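Neural cell adhesion molecule 1 (Homo sapiens, PDB 2HAZ) mediates cell adhesion, probably in neural tissue, and carries in its first fibronectin type III repeat a helix critical for polysialylation of its N-glycans. Local coordinates at residues 8-13 and 27-32; 38-43 and 83-88; 71-76 and 98-103; 44-49 and 77-82. All blocks are in the same frame, centred on the assembly; numbering follows the deposited sequence.

Contact 1 of 4, residues 8-13 and 27-32; sequences SSPSID and DEPEAT. With NA (sodium ion), chain B.
Asp13 and Asp27 turn their carboxylates onto one sodium ion from two neighbouring strands of the fibronectin type III sandwich, and each binds it with both oxygens. The two side chains meet at about a right angle, with carboxylate planes 79° apart, so the four oxygens do not share a plane. Asp27 OD1 makes the shortest of these metal bonds, 2.3 Å to the sodium ion, and Asp13 OD1 the longest at 2.6 Å. Beside the metal, Asp13 OD1 and Asp27 OD2 come within 3.1 Å of each other as fellow ligands, not as a hydrogen bond. In both residues CG stands anti to the carbonyl carbon, which starts each carboxylate toward the shared ion. The backbone holds Asp27 in place through an antiparallel hydrogen-bonded pair with Ser11, whose shorter bond runs 2.6 Å from Asp27 N to Ser11 O. Ser11 CB packs against the carboxylate, 3.3 Å from Asp27 OD2. Farther along, the Pro10 and Pro29 rings approach through their CG atoms, and both lean on Tyr40 of the opposing sheet. At the far end Ser8 grips Ala31 twice: its N gives a hydrogen bond to Ala31 O, and its OG accepts a nearly straight one from Ala31 N (3.1 Å, 170° at the hydrogen). A water joins Ser8 OG, Ser9 O and Glu30 N. Two carboxylates brought this close would probably repel each other, and the sodium ion is likely to offset much of that repulsion at this surface site.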
loop_
_atom_site.group_PDB
_atom_site.type_symbol
_atom_site.label_atom_id
_atom_site.label_comp_id
_atom_site.label_asym_id
_atom_site.label_seq_id
_atom_site.Cartn_x
_atom_site.Cartn_y
_atom_site.Cartn_z
ATOM N N SER A 8 11.851 -2.152 6.121
ATOM C CA SER A 8 12.041 -0.888 5.419
ATOM C C SER A 8 10.824 -0.690 4.516
ATOM O O SER A 8 9.929 -1.549 4.483
ATOM C CB SER A 8 13.339 -0.878 4.599
ATOM O OG SER A 8 13.270 -1.801 3.528
ATOM N N SER A 9 10.790 0.416 3.777
ATOM C CA SER A 9 9.562 0.782 3.060
ATOM C C SER A 9 9.392 -0.008 1.777
ATOM O O SER A 9 10.385 -0.284 1.089
ATOM C CB SER A 9 9.510 2.278 2.773
ATOM O OG SER A 9 10.612 2.680 1.994
ATOM N N PRO A 10 8.138 -0.386 1.458
ATOM C CA PRO A 10 7.839 -0.894 0.121
ATOM C C PRO A 10 7.973 0.259 -0.870
ATOM O O PRO A 10 8.034 1.419 -0.450
ATOM C CB PRO A 10 6.381 -1.364 0.232
ATOM C CG PRO A 10 6.087 -1.416 1.689
ATOM C CD PRO A 10 6.932 -0.370 2.308
ATOM N N SER A 11 8.051 -0.059 -2.160
ATOM C CA SER A 11 8.061 0.962 -3.212
ATOM C C SER A 11 6.827 0.774 -4.065
ATOM O O SER A 11 6.554 -0.340 -4.475
ATOM C CB SER A 11 9.292 0.802 -4.122
ATOM O OG SER A 11 10.445 1.376 -3.551
ATOM N N ILE A 12 6.106 1.860 -4.346
ATOM C CA ILE A 12 4.998 1.826 -5.314
ATOM C C ILE A 12 5.513 2.145 -6.727
ATOM O O ILE A 12 6.075 3.213 -6.980
ATOM C CB ILE A 12 3.816 2.762 -4.912
ATOM C CG1 ILE A 12 3.189 2.334 -3.568
ATOM C CG2 ILE A 12 2.743 2.781 -6.005
ATOM C CD1 ILE A 12 2.148 3.317 -2.983
ATOM N N ASP A 13 5.337 1.198 -7.639
ATOM C CA ASP A 13 5.755 1.368 -9.023
ATOM C C ASP A 13 4.749 2.206 -9.815
ATOM O O ASP A 13 5.097 3.271 -10.350
ATOM C CB ASP A 13 6.000 0.009 -9.683
ATOM C CG ASP A 13 7.339 -0.611 -9.268
ATOM O OD1 ASP A 13 8.013 -0.072 -8.359
ATOM O OD2 ASP A 13 7.735 -1.638 -9.858
ATOM N N ASP A 27 6.910 -2.913 -4.931
ATOM C CA ASP A 27 8.087 -3.748 -4.626
ATOM C C ASP A 27 8.130 -4.051 -3.149
ATOM O O ASP A 27 7.879 -3.166 -2.332
ATOM C CB ASP A 27 9.387 -2.993 -4.883
ATOM C CG ASP A 27 9.534 -2.554 -6.281
ATOM O OD1 ASP A 27 9.119 -3.308 -7.187
ATOM O OD2 ASP A 27 10.077 -1.441 -6.483
ATOM N N GLU A 28 8.493 -5.284 -2.814
ATOM C CA GLU A 28 8.793 -5.663 -1.431
ATOM C C GLU A 28 9.881 -4.765 -0.826
ATOM O O GLU A 28 10.719 -4.231 -1.563
ATOM C CB GLU A 28 9.249 -7.122 -1.375
ATOM C CG GLU A 28 8.187 -8.136 -1.756
ATOM C CD GLU A 28 8.096 -8.368 -3.267
ATOM O OE1 GLU A 28 8.790 -7.670 -4.040
ATOM O OE2 GLU A 28 7.331 -9.263 -3.687
ATOM N N PRO A 29 9.867 -4.592 0.517
ATOM C CA PRO A 29 10.944 -3.896 1.232
ATOM C C PRO A 29 12.335 -4.465 0.896
ATOM O O PRO A 29 12.462 -5.667 0.667
ATOM C CB PRO A 29 10.613 -4.184 2.708
ATOM C CG PRO A 29 9.130 -4.313 2.734
ATOM C CD PRO A 29 8.795 -5.028 1.442
ATOM N N GLU A 30 13.356 -3.612 0.839
ATOM C CA GLU A 30 14.727 -4.099 0.643
ATOM C C GLU A 30 15.131 -4.950 1.846
ATOM O O GLU A 30 15.739 -6.017 1.704
ATOM C CB GLU A 30 15.710 -2.940 0.462
ATOM C CG GLU A 30 15.539 -2.170 -0.835
ATOM C CD GLU A 30 16.174 -2.861 -2.034
ATOM O OE1 GLU A 30 15.429 -3.179 -2.987
ATOM O OE2 GLU A 30 17.414 -3.073 -2.029
ATOM N N ALA A 31 14.763 -4.475 3.033
ATOM C CA ALA A 31 15.036 -5.191 4.268
ATOM C C ALA A 31 13.745 -5.576 4.975
ATOM O O ALA A 31 12.859 -4.745 5.185
ATOM C CB ALA A 31 15.911 -4.354 5.185
ATOM N N THR A 32 13.659 -6.847 5.338
ATOM C CA THR A 32 12.589 -7.355 6.184
ATOM C C THR A 32 12.721 -6.795 7.604
ATOM O O THR A 32 11.777 -6.855 8.390
ATOM C CB THR A 32 12.610 -8.893 6.231
ATOM O OG1 THR A 32 13.906 -9.351 6.658
ATOM C CG2 THR A 32 12.294 -9.481 4.859
HETATM NA NA NA B . 9.883 -1.850 -8.824
HETATM O O HOH W 1 13.014 -0.967 0.983
HETATM O O HOH W 2 11.535 -0.858 -1.965
#

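Contact 2 of 4, residues 38-43 and 83-88; sequences LKYKAE and LAALNG
Leu86 O is gripped by two successive amides, Leu38 N at 2.7 Å and, weakly, Lys39 N at 3.4 Å. With Leu38 and Lys39 both facing Leu86, this is a classic beta bulge, set at one end of the antiparallel pairing of strands 39-46 and 78-87 in the four-stranded sheet of the fibronectin type III fold. Lys39 O takes a bond back from Leu86 N, and beyond it Lys41 and Ala84 exchange a further pair, the shorter from Lys41 N to Ala84 O at 2.8 Å. Tyr40, Ala42, Leu83 and Ala85 point to the face that meets the other sheet. Here the Tyr40 ring reaches Ala85 CB with CE1 at 3.8 Å and sets its ring edge-to-face with Phe26. On the other face Leu86 CG lies anti to its backbone N (chi1 -177°), and CD2 packs on Lys39 CB, while Leu91 of the next strand touches Lys41, Ala84 and Leu86. Leu38 lies against the end of strand 78-87, its CD1 3.8 Å from both Asn87 C and Gly88 N. In the core, Leu83 CD2 touches both Lys41 O and Ala42 CB, 3.7 Å from each.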
loop_
_atom_site.group_PDB
_atom_site.type_symbol
_atom_site.label_atom_id
_atom_site.label_comp_id
_atom_site.label_asym_id
_atom_site.label_seq_id
_atom_site.Cartn_x
_atom_site.Cartn_y
_atom_site.Cartn_z
ATOM N N LEU A 38 4.700 -10.189 7.180
ATOM C CA LEU A 38 3.484 -10.934 7.507
ATOM C C LEU A 38 2.241 -10.439 6.761
ATOM O O LEU A 38 1.391 -11.225 6.340
ATOM C CB LEU A 38 3.206 -10.853 9.005
ATOM C CG LEU A 38 4.221 -11.298 10.061
ATOM C CD1 LEU A 38 3.634 -11.070 11.443
ATOM C CD2 LEU A 38 4.564 -12.747 9.856
ATOM N N LYS A 39 2.125 -9.119 6.655
ATOM C CA LYS A 39 0.992 -8.469 6.005
ATOM C C LYS A 39 1.474 -7.173 5.402
ATOM O O LYS A 39 2.537 -6.662 5.772
ATOM C CB LYS A 39 -0.107 -8.133 7.023
ATOM C CG LYS A 39 -0.874 -9.311 7.582
ATOM C CD LYS A 39 -2.090 -8.822 8.356
ATOM C CE LYS A 39 -2.847 -9.958 9.059
ATOM N NZ LYS A 39 -3.117 -11.135 8.182
ATOM N N TYR A 40 0.675 -6.639 4.481
ATOM C CA TYR A 40 0.818 -5.253 4.050
ATOM C C TYR A 40 -0.364 -4.408 4.481
ATOM O O TYR A 40 -1.500 -4.884 4.565
ATOM C CB TYR A 40 1.027 -5.147 2.536
ATOM C CG TYR A 40 2.382 -5.653 2.091
ATOM C CD1 TYR A 40 3.487 -4.809 2.041
ATOM C CD2 TYR A 40 2.548 -6.983 1.721
ATOM C CE1 TYR A 40 4.745 -5.291 1.639
ATOM C CE2 TYR A 40 3.796 -7.474 1.314
ATOM C CZ TYR A 40 4.878 -6.621 1.273
ATOM O OH TYR A 40 6.092 -7.109 0.872
ATOM N N LYS A 41 -0.098 -3.141 4.747
ATOM C CA LYS A 41 -1.173 -2.193 5.000
ATOM C C LYS A 41 -1.157 -1.133 3.906
ATOM O O LYS A 41 -0.140 -0.476 3.681
ATOM C CB LYS A 41 -1.010 -1.554 6.380
ATOM C CG LYS A 41 -2.190 -0.685 6.820
ATOM C CD LYS A 41 -1.814 0.023 8.113
ATOM C CE LYS A 41 -2.967 0.707 8.770
ATOM N NZ LYS A 41 -2.456 1.410 10.003
ATOM N N ALA A 42 -2.282 -0.991 3.214
ATOM C CA ALA A 42 -2.487 0.149 2.330
ATOM C C ALA A 42 -3.316 1.204 3.037
ATOM O O ALA A 42 -4.333 0.886 3.644
ATOM C CB ALA A 42 -3.196 -0.270 1.044
ATOM N N GLU A 43 -2.858 2.446 2.956
ATOM C CA GLU A 43 -3.606 3.619 3.394
ATOM C C GLU A 43 -3.833 4.547 2.199
ATOM O O GLU A 43 -2.892 4.824 1.431
ATOM C CB GLU A 43 -2.832 4.357 4.487
ATOM C CG GLU A 43 -2.441 3.477 5.667
ATOM C CD GLU A 43 -1.668 4.237 6.718
ATOM O OE1 GLU A 43 -0.418 4.297 6.617
ATOM O OE2 GLU A 43 -2.319 4.784 7.644
ATOM N N LEU A 83 1.985 2.443 1.260
ATOM C CA LEU A 83 2.056 1.061 1.718
ATOM C C LEU A 83 3.101 0.915 2.798
ATOM O O LEU A 83 4.165 1.521 2.719
ATOM C CB LEU A 83 2.501 0.138 0.593
ATOM C CG LEU A 83 1.565 -0.326 -0.513
ATOM C CD1 LEU A 83 2.365 -1.318 -1.331
ATOM C CD2 LEU A 83 0.315 -0.998 0.049
ATOM N N ALA A 84 2.798 0.052 3.758
ATOM C CA ALA A 84 3.739 -0.371 4.800
ATOM C C ALA A 84 3.658 -1.885 4.951
ATOM O O ALA A 84 2.590 -2.477 4.760
ATOM C CB ALA A 84 3.411 0.304 6.110
ATOM N N ALA A 85 4.806 -2.496 5.257
ATOM C CA ALA A 85 4.919 -3.910 5.583
ATOM C C ALA A 85 4.855 -4.098 7.085
ATOM O O ALA A 85 5.422 -3.303 7.859
ATOM C CB ALA A 85 6.231 -4.490 5.066
ATOM N N LEU A 86 4.159 -5.149 7.481
ATOM C CA LEU A 86 4.098 -5.568 8.871
ATOM C C LEU A 86 4.958 -6.812 9.059
ATOM O O LEU A 86 4.788 -7.792 8.317
ATOM C CB LEU A 86 2.655 -5.910 9.258
ATOM C CG LEU A 86 2.364 -6.301 10.708
ATOM C CD1 LEU A 86 2.314 -5.077 11.626
ATOM C CD2 LEU A 86 1.055 -7.029 10.760
ATOM N N ASN A 87 5.881 -6.775 10.027
ATOM C CA ASN A 87 6.475 -8.034 10.521
ATOM C C ASN A 87 6.157 -8.286 12.000
ATOM O O ASN A 87 5.335 -7.575 12.592
ATOM C CB ASN A 87 7.988 -8.171 10.205
ATOM C CG ASN A 87 8.875 -7.214 10.988
ATOM O OD1 ASN A 87 8.436 -6.467 11.887
ATOM N ND2 ASN A 87 10.156 -7.213 10.622
ATOM N N GLY A 88 6.811 -9.295 12.580
ATOM C CA GLY A 88 6.632 -9.667 13.981
ATOM C C GLY A 88 6.893 -8.552 14.986
ATOM O O GLY A 88 6.356 -8.600 16.095
#

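Contact 3 of 4, residues 71-76 and 98-103; sequences VGLKPE and SEFKTQ
Phe100, on the last strand of the fibronectin type III sandwich, meets Leu73 tip to tip. Leu73 CD1 sits at the ring edge, 4.0 Å from Phe100 CE1, and the two side chains share a core that also takes in Ala22. Lys101 leaves on the opposite side of its strand as an extended chain, bringing CE to 3.7 Å from Glu76 O, while a water bridges that carbonyl to Lys101 NZ. Thr102 follows and joins the strand end to the loop 71-76. Its OG1 lies between the backbone N and the carbonyl carbon (chi1 46°) and donates to Lys74 O over 2.5 Å, in the carbonyl plane and on a lone pair; OG1 is also hydrogen-bonded to Thr77 N. CG2 points instead into the core, 3.7 Å from Leu73 CD1. A valine in place of Thr102 would probably leave Lys74 O and Thr77 N without their shared hydroxyl partner and set the loop freer to shift. Gln103 turns its side chain away, where NE2 bonds to Pro17 O, but its carbonyl stays with the loop: Glu76 N donates to Gln103 O at 3.2 Å from above the carbonyl plane, and Pro75 CB lies 3.7 Å from that same oxygen.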
loop_
_atom_site.group_PDB
_atom_site.type_symbol
_atom_site.label_atom_id
_atom_site.label_comp_id
_atom_site.label_asym_id
_atom_site.label_seq_id
_atom_site.Cartn_x
_atom_site.Cartn_y
_atom_site.Cartn_z
ATOM N N VAL A 71 -10.261 -0.538 -2.745
ATOM C CA VAL A 71 -11.690 -0.574 -3.069
ATOM C C VAL A 71 -12.446 0.612 -2.476
ATOM O O VAL A 71 -11.883 1.425 -1.739
ATOM C CB VAL A 71 -12.368 -1.877 -2.527
ATOM C CG1 VAL A 71 -11.813 -3.121 -3.200
ATOM C CG2 VAL A 71 -12.220 -1.962 -1.010
ATOM N N GLY A 72 -13.728 0.701 -2.811
ATOM C CA GLY A 72 -14.616 1.702 -2.231
ATOM C C GLY A 72 -14.259 3.136 -2.557
ATOM O O GLY A 72 -14.564 4.053 -1.774
ATOM N N LEU A 73 -13.639 3.331 -3.719
ATOM C CA LEU A 73 -13.241 4.645 -4.182
ATOM C C LEU A 73 -14.401 5.299 -4.928
ATOM O O LEU A 73 -15.331 4.622 -5.391
ATOM C CB LEU A 73 -12.015 4.567 -5.093
ATOM C CG LEU A 73 -10.782 3.804 -4.578
ATOM C CD1 LEU A 73 -9.779 3.640 -5.701
ATOM C CD2 LEU A 73 -10.167 4.538 -3.380
ATOM N N LYS A 74 -14.334 6.613 -5.018
ATOM C CA LYS A 74 -15.302 7.402 -5.769
ATOM C C LYS A 74 -14.737 7.689 -7.146
ATOM O O LYS A 74 -13.538 7.947 -7.270
ATOM C CB LYS A 74 -15.576 8.719 -5.044
ATOM C CG LYS A 74 -15.935 8.536 -3.588
ATOM C CD LYS A 74 -16.796 9.673 -3.047
ATOM C CE LYS A 74 -16.035 10.979 -3.003
ATOM N NZ LYS A 74 -14.742 10.866 -2.266
ATOM N N PRO A 75 -15.587 7.638 -8.187
ATOM C CA PRO A 75 -15.133 7.930 -9.542
ATOM C C PRO A 75 -14.610 9.358 -9.676
ATOM O O PRO A 75 -14.914 10.215 -8.844
ATOM C CB PRO A 75 -16.389 7.718 -10.395
ATOM C CG PRO A 75 -17.261 6.863 -9.573
ATOM C CD PRO A 75 -17.010 7.258 -8.160
ATOM N N GLU A 76 -13.772 9.573 -10.690
ATOM C CA GLU A 76 -13.246 10.893 -11.054
ATOM C C GLU A 76 -12.596 11.666 -9.906
ATOM O O GLU A 76 -12.697 12.888 -9.854
ATOM C CB GLU A 76 -14.356 11.764 -11.669
ATOM C CG GLU A 76 -14.654 11.466 -13.100
ATOM C CD GLU A 76 -15.814 12.286 -13.632
ATOM O OE1 GLU A 76 -15.560 13.227 -14.402
ATOM O OE2 GLU A 76 -16.975 11.999 -13.275
ATOM N N SER A 98 1.963 7.782 -3.521
ATOM C CA SER A 98 1.751 7.840 -4.968
ATOM C C SER A 98 0.355 8.368 -5.236
ATOM O O SER A 98 -0.608 7.922 -4.616
ATOM C CB SER A 98 1.886 6.454 -5.589
ATOM O OG SER A 98 1.682 6.505 -7.001
ATOM N N GLU A 99 0.242 9.312 -6.163
ATOM C CA GLU A 99 -1.034 9.946 -6.416
ATOM C C GLU A 99 -1.618 9.390 -7.723
ATOM O O GLU A 99 -0.895 9.229 -8.711
ATOM C CB GLU A 99 -0.863 11.474 -6.453
ATOM C CG GLU A 99 -0.720 12.178 -5.069
ATOM C CD GLU A 99 0.720 12.199 -4.472
ATOM O OE1 GLU A 99 1.634 12.849 -5.048
ATOM O OE2 GLU A 99 0.936 11.598 -3.391
ATOM N N PHE A 100 -2.908 9.064 -7.715
ATOM C CA PHE A 100 -3.611 8.630 -8.922
ATOM C C PHE A 100 -5.024 9.237 -8.967
ATOM O O PHE A 100 -5.480 9.842 -7.985
ATOM C CB PHE A 100 -3.696 7.101 -8.985
ATOM C CG PHE A 100 -4.513 6.498 -7.870
ATOM C CD1 PHE A 100 -5.877 6.232 -8.040
ATOM C CD2 PHE A 100 -3.922 6.205 -6.637
ATOM C CE1 PHE A 100 -6.635 5.686 -6.984
ATOM C CE2 PHE A 100 -4.659 5.663 -5.596
ATOM C CZ PHE A 100 -6.017 5.413 -5.761
ATOM N N LYS A 101 -5.710 9.052 -10.098
ATOM C CA LYS A 101 -7.097 9.519 -10.264
ATOM C C LYS A 101 -7.989 8.397 -10.795
ATOM O O LYS A 101 -7.650 7.720 -11.774
ATOM C CB LYS A 101 -7.153 10.737 -11.203
ATOM C CG LYS A 101 -8.459 11.539 -11.086
ATOM C CD LYS A 101 -8.419 12.770 -12.006
ATOM C CE LYS A 101 -9.546 13.719 -11.642
ATOM N NZ LYS A 101 -9.832 14.727 -12.700
ATOM N N THR A 102 -9.132 8.197 -10.143
ATOM C CA THR A 102 -10.082 7.199 -10.610
ATOM C C THR A 102 -10.723 7.721 -11.891
ATOM O O THR A 102 -10.943 8.926 -12.039
ATOM C CB THR A 102 -11.167 6.864 -9.536
ATOM O OG1 THR A 102 -11.677 8.073 -8.955
ATOM C CG2 THR A 102 -10.589 5.985 -8.415
ATOM N N GLN A 103 -10.985 6.811 -12.820
ATOM C CA GLN A 103 -11.653 7.129 -14.074
ATOM C C GLN A 103 -13.108 7.556 -13.878
ATOM O O GLN A 103 -13.735 7.187 -12.884
ATOM C CB GLN A 103 -11.603 5.920 -15.011
ATOM C CG GLN A 103 -10.185 5.477 -15.330
ATOM C CD GLN A 103 -10.158 4.455 -16.447
ATOM O OE1 GLN A 103 -10.671 4.710 -17.543
ATOM N NE2 GLN A 103 -9.564 3.295 -16.182
HETATM O O HOH W 3 -12.415 15.057 -11.555
#

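Contact 4 of 4, residues 44-49 and 77-82; sequences WRAVGE and TTYAVR
Trp44 and Tyr79 lie side by side on the buried face of the sheet, pointing the same way, with Tyr79 CD1 at the edge of the indole, 4.0 Å from Trp44 CD1. Their planes are inclined at 66°. This is the tight side of the pairing between strands 39-46 and 78-87, two neighbours in the antiparallel four-stranded sheet of the fibronectin type III domain. The Tyr79 ring also comes close to the opposite backbone, its CD1 3.4 Å from Ala46 N and its CE1 3.9 Å from Ala46 CB. Its CG, anti to the carbonyl carbon (chi1 -69°), starts the ring beside Ala46. The hydroxyl bonds to Lys74 N. Val81 CG2 continues the packing against Trp44 CB. An alanine in place of Tyr79 would probably open a gap beside Trp44 and Ala46 and leave Lys74 N without its hydroxyl partner. Between the strands, Arg45 and Ala80 exchange two backbone bonds, the shorter from Ala80 N to Arg45 O at 2.8 Å. The other side is looser and wetter. Val47 N still reaches Thr78 O at 2.9 Å, and a water joins that oxygen to Val47 O, but the chain then leaves the sheet through a type II turn from Ala46 to Glu49. Val47 CG2 and Thr78 CG2 approach no nearer than 4.0 Å, and Arg45 NH1 makes a weak bond to Glu49 O. Thr78 O thus accepts from both an amide and a water, so the final bond of the pairing is solvated while apolar contact secures the buried face.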
loop_
_atom_site.group_PDB
_atom_site.type_symbol
_atom_site.label_atom_id
_atom_site.label_comp_id
_atom_site.label_asym_id
_atom_site.label_seq_id
_atom_site.Cartn_x
_atom_site.Cartn_y
_atom_site.Cartn_z
ATOM N N TRP A 44 -5.064 5.035 2.036
ATOM C CA TRP A 44 -5.354 5.970 0.932
ATOM C C TRP A 44 -6.254 7.094 1.406
ATOM O O TRP A 44 -7.010 6.930 2.369
ATOM C CB TRP A 44 -5.958 5.257 -0.295
ATOM C CG TRP A 44 -7.283 4.574 -0.046
ATOM C CD1 TRP A 44 -8.534 5.095 -0.239
ATOM C CD2 TRP A 44 -7.475 3.254 0.477
ATOM N NE1 TRP A 44 -9.492 4.157 0.090
ATOM C CE2 TRP A 44 -8.867 3.016 0.523
ATOM C CE3 TRP A 44 -6.602 2.223 0.855
ATOM C CZ2 TRP A 44 -9.411 1.808 0.996
ATOM C CZ3 TRP A 44 -7.143 1.011 1.310
ATOM C CH2 TRP A 44 -8.534 0.816 1.364
ATOM N N ARG A 45 -6.167 8.233 0.728
ATOM C CA ARG A 45 -7.097 9.329 0.991
ATOM C C ARG A 45 -7.263 10.215 -0.238
ATOM O O ARG A 45 -6.313 10.406 -1.019
ATOM C CB ARG A 45 -6.642 10.159 2.189
ATOM C CG ARG A 45 -5.284 10.751 2.065
ATOM C CD ARG A 45 -5.066 11.998 2.938
ATOM N NE ARG A 45 -3.809 12.605 2.497
ATOM C CZ ARG A 45 -3.705 13.719 1.770
ATOM N NH1 ARG A 45 -4.786 14.423 1.431
ATOM N NH2 ARG A 45 -2.498 14.146 1.399
ATOM N N ALA A 46 -8.478 10.734 -0.414
ATOM C CA ALA A 46 -8.754 11.682 -1.476
ATOM C C ALA A 46 -7.960 12.960 -1.181
ATOM O O ALA A 46 -8.025 13.505 -0.077
ATOM C CB ALA A 46 -10.242 11.966 -1.560
ATOM N N VAL A 47 -7.183 13.415 -2.166
ATOM C CA VAL A 47 -6.379 14.631 -2.014
ATOM C C VAL A 47 -7.299 15.808 -1.610
ATOM O O VAL A 47 -8.370 15.996 -2.192
ATOM C CB VAL A 47 -5.605 14.919 -3.326
ATOM C CG1 VAL A 47 -4.927 16.272 -3.283
ATOM C CG2 VAL A 47 -4.576 13.801 -3.617
ATOM N N GLY A 48 -6.866 16.563 -0.601
ATOM C CA GLY A 48 -7.663 17.614 0.023
ATOM C C GLY A 48 -8.363 17.213 1.313
ATOM O O GLY A 48 -8.714 18.083 2.117
ATOM N N GLU A 49 -8.569 15.904 1.515
ATOM C CA GLU A 49 -9.240 15.389 2.714
ATOM C C GLU A 49 -8.227 14.976 3.782
ATOM O O GLU A 49 -7.088 14.658 3.451
ATOM C CB GLU A 49 -10.130 14.209 2.365
ATOM C CG GLU A 49 -11.276 14.575 1.433
ATOM C CD GLU A 49 -12.228 13.428 1.196
ATOM O OE1 GLU A 49 -12.233 12.448 1.982
ATOM O OE2 GLU A 49 -12.983 13.507 0.214
ATOM N N THR A 77 -11.924 10.964 -9.000
ATOM C CA THR A 77 -11.365 11.594 -7.812
ATOM C C THR A 77 -9.872 11.271 -7.670
ATOM O O THR A 77 -9.473 10.124 -7.848
ATOM C CB THR A 77 -12.159 11.156 -6.540
ATOM O OG1 THR A 77 -13.530 11.577 -6.652
ATOM C CG2 THR A 77 -11.587 11.785 -5.287
ATOM N N THR A 78 -9.057 12.280 -7.341
ATOM C CA THR A 78 -7.613 12.082 -7.138
ATOM C C THR A 78 -7.325 11.624 -5.705
ATOM O O THR A 78 -7.782 12.263 -4.743
ATOM C CB THR A 78 -6.830 13.369 -7.444
ATOM O OG1 THR A 78 -7.282 13.903 -8.702
ATOM C CG2 THR A 78 -5.305 13.107 -7.492
ATOM N N TYR A 79 -6.557 10.534 -5.580
ATOM C CA TYR A 79 -6.182 9.953 -4.274
ATOM C C TYR A 79 -4.658 9.906 -4.092
ATOM O O TYR A 79 -3.914 9.829 -5.071
ATOM C CB TYR A 79 -6.716 8.510 -4.104
ATOM C CG TYR A 79 -8.211 8.392 -3.964
ATOM C CD1 TYR A 79 -8.804 8.279 -2.708
ATOM C CD2 TYR A 79 -9.039 8.409 -5.096
ATOM C CE1 TYR A 79 -10.177 8.200 -2.572
ATOM C CE2 TYR A 79 -10.406 8.318 -4.972
ATOM C CZ TYR A 79 -10.971 8.215 -3.707
ATOM O OH TYR A 79 -12.326 8.112 -3.577
ATOM N N ALA A 80 -4.218 9.919 -2.837
ATOM C CA ALA A 80 -2.852 9.512 -2.440
ATOM C C ALA A 80 -2.946 8.144 -1.801
ATOM O O ALA A 80 -3.866 7.909 -1.008
ATOM C CB ALA A 80 -2.249 10.519 -1.430
ATOM N N VAL A 81 -2.001 7.262 -2.151
ATOM C CA VAL A 81 -1.863 5.942 -1.521
ATOM C C VAL A 81 -0.411 5.704 -1.081
ATOM O O VAL A 81 0.537 6.191 -1.701
ATOM C CB VAL A 81 -2.387 4.803 -2.436
ATOM C CG1 VAL A 81 -1.580 4.662 -3.710
ATOM C CG2 VAL A 81 -2.467 3.466 -1.693
ATOM N N ARG A 82 -0.273 5.004 0.036
ATOM C CA ARG A 82 1.022 4.556 0.543
ATOM C C ARG A 82 0.860 3.147 1.135
ATOM O O ARG A 82 -0.267 2.719 1.439
ATOM C CB ARG A 82 1.540 5.563 1.577
ATOM C CG ARG A 82 0.677 5.687 2.827
ATOM C CD ARG A 82 0.887 7.032 3.531
ATOM N NE ARG A 82 0.508 6.905 4.933
ATOM C CZ ARG A 82 0.655 7.841 5.870
ATOM N NH1 ARG A 82 1.200 9.018 5.595
ATOM N NH2 ARG A 82 0.251 7.579 7.103
HETATM O O HOH W 4 -9.656 14.584 -4.317
#

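Contacts 2 and 4 are two ends of one pairing, that of strands 39-46 and 78-87; their centres lie about 19 Å apart and the Glu43–Arg82 salt bridge joins them. Contact 3, centred about 8 Å from the centre of contact 4, carries the sheet on to strand 90-101, with Leu73 packed against Trp44 and Phe100 O within 2.7 Å of Tyr79 N. Contact 1 belongs to the other sheet and reaches across the sandwich: Pro10 and Pro29 meet contact 2, centred about 10 Å away, while Ile12 touches Val81 of contact 4 and Ser98 of contact 3. The sodium ion is held at contact 1, about 11 Å from the side chain of Leu83.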